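Local coordinates for uncharacterized protein (Treponema denticola ATCC 35404, PDB 6R9N) that probably serves as an iron and oxygen sensor for bacterial chemotaxis, using a diiron site in a metallo-beta-lactamase-type fold to stabilise a peroxo adduct, at residues Pro123-Asp126 / Lys127-Ile131. Numbering follows the deposited sequence.
Sequences PIPD and KGMSI
M129 folds back on I124 and P125 across a type I beta turn that runs from P125 to G128. The backbone angles of its central residues define the type: D126 is helical, and K127 keeps a negative phi with psi near zero. G128 N closes the turn, donating to P125 O at 2.9 Å and 163°, close to straight at the hydrogen, although the donor stands 42° out of the carbonyl plane. K127 N lies almost as near that oxygen, but its angle is too poor for a bond. Within the turn, K127 CB packs 3.6 Å from D126 C. G128, with positive phi and no side chain, then carries the chain out of the turn.

With chi1 at 66°, M129 places CG between its backbone N and carbonyl carbon. CG meets I124 CG2 at 4.0 Å. SD lies 4.1 Å from both I124 CG1 and P125 CD, and the turn about CG-SD swings only the terminal CE aside. The methionine crosses each of these side chains at about a right angle.

D126 OD2 forms a salt bridge with R198 of the second subunit, and K127 NZ donates a hydrogen bond to the backbone oxygen of E252 of that subunit; the turn's central residues thus help form the dimer interface. D126 O accepts a hydrogen bond from H145 of the same chain. The turn carries the chain between the two sheets of the metallo-beta-lactamase-type fold, from edge strand 121-124, beside 99-103, to edge strand 130-132, antiparallel to 138-143, with Y101 and C141 packing against both I124 and M129.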
loop_
_atom_site.group_PDB
_atom_site.type_symbol
_atom_site.label_atom_id
_atom_site.label_comp_id
_atom_site.label_asym_id
_atom_site.label_seq_id
_atom_site.Cartn_x
_atom_site.Cartn_y
_atom_site.Cartn_z
ATOM N N PRO A 123 -7.990 -10.785 11.198
ATOM C CA PRO A 123 -6.696 -10.817 10.497
ATOM C C PRO A 123 -6.546 -12.124 9.735
ATOM O O PRO A 123 -6.749 -13.205 10.285
ATOM C CB PRO A 123 -5.666 -10.710 11.633
ATOM C CG PRO A 123 -6.482 -10.417 12.902
ATOM C CD PRO A 123 -7.838 -10.995 12.648
ATOM N N ILE A 124 -6.195 -12.032 8.460
ATOM C CA ILE A 124 -5.963 -13.214 7.636
ATOM C C ILE A 124 -4.501 -13.611 7.803
ATOM O O ILE A 124 -3.617 -12.776 7.570
ATOM C CB ILE A 124 -6.299 -12.964 6.161
ATOM C CG1 ILE A 124 -7.700 -12.352 6.016
ATOM C CG2 ILE A 124 -6.231 -14.277 5.403
ATOM C CD1 ILE A 124 -8.019 -11.929 4.592
ATOM N N PRO A 125 -4.204 -14.837 8.223
ATOM C CA PRO A 125 -2.805 -15.263 8.307
ATOM C C PRO A 125 -2.257 -15.494 6.914
ATOM O O PRO A 125 -3.003 -15.661 5.950
ATOM C CB PRO A 125 -2.870 -16.564 9.116
ATOM C CG PRO A 125 -4.243 -17.114 8.803
ATOM C CD PRO A 125 -5.149 -15.923 8.552
ATOM N N ASP A 126 -0.929 -15.546 6.824
ATOM C CA ASP A 126 -0.270 -15.475 5.520
ATOM C C ASP A 126 -0.761 -16.534 4.527
ATOM O O ASP A 126 -0.811 -16.260 3.323
ATOM C CB ASP A 126 1.246 -15.580 5.703
ATOM C CG ASP A 126 1.864 -14.256 6.110
ATOM O OD1 ASP A 126 1.172 -13.212 5.997
ATOM O OD2 ASP A 126 3.028 -14.252 6.548
ATOM N N LYS A 127 -1.124 -17.735 4.981
ATOM C CA LYS A 127 -1.513 -18.802 4.061
ATOM C C LYS A 127 -3.018 -18.858 3.802
ATOM O O LYS A 127 -3.491 -19.775 3.122
ATOM C CB LYS A 127 -1.028 -20.162 4.569
ATOM C CG LYS A 127 0.480 -20.344 4.439
ATOM C CD LYS A 127 0.967 -21.647 5.030
ATOM C CE LYS A 127 2.482 -21.621 5.166
ATOM N NZ LYS A 127 3.102 -22.900 4.759
ATOM N N GLY A 128 -3.772 -17.896 4.309
ATOM C CA GLY A 128 -5.174 -17.775 3.995
ATOM C C GLY A 128 -6.030 -18.446 5.037
ATOM O O GLY A 128 -5.551 -19.008 6.023
ATOM N N MET A 129 -7.332 -18.361 4.798
ATOM C CA MET A 129 -8.345 -18.947 5.662
ATOM C C MET A 129 -9.626 -19.036 4.843
ATOM O O MET A 129 -9.740 -18.436 3.773
ATOM C CB MET A 129 -8.551 -18.111 6.925
ATOM C CG MET A 129 -9.149 -16.730 6.633
ATOM S SD MET A 129 -9.239 -15.599 8.029
ATOM C CE MET A 129 -9.938 -16.651 9.302
ATOM N N SER A 130 -10.581 -19.800 5.354
ATOM C CA SER A 130 -11.896 -19.943 4.742
ATOM C C SER A 130 -12.956 -19.155 5.508
ATOM O O SER A 130 -12.826 -18.897 6.709
ATOM C CB SER A 130 -12.290 -21.413 4.642
ATOM O OG SER A 130 -11.500 -22.051 3.652
ATOM N N ILE A 131 -14.000 -18.750 4.787
ATOM C CA ILE A 131 -15.181 -18.115 5.361
ATOM C C ILE A 131 -16.392 -18.948 4.949
ATOM O O ILE A 131 -16.611 -19.174 3.751
ATOM C CB ILE A 131 -15.321 -16.663 4.880
ATOM C CG1 ILE A 131 -13.999 -15.913 5.083
ATOM C CG2 ILE A 131 -16.442 -15.954 5.604
ATOM C CD1 ILE A 131 -13.910 -14.609 4.300
#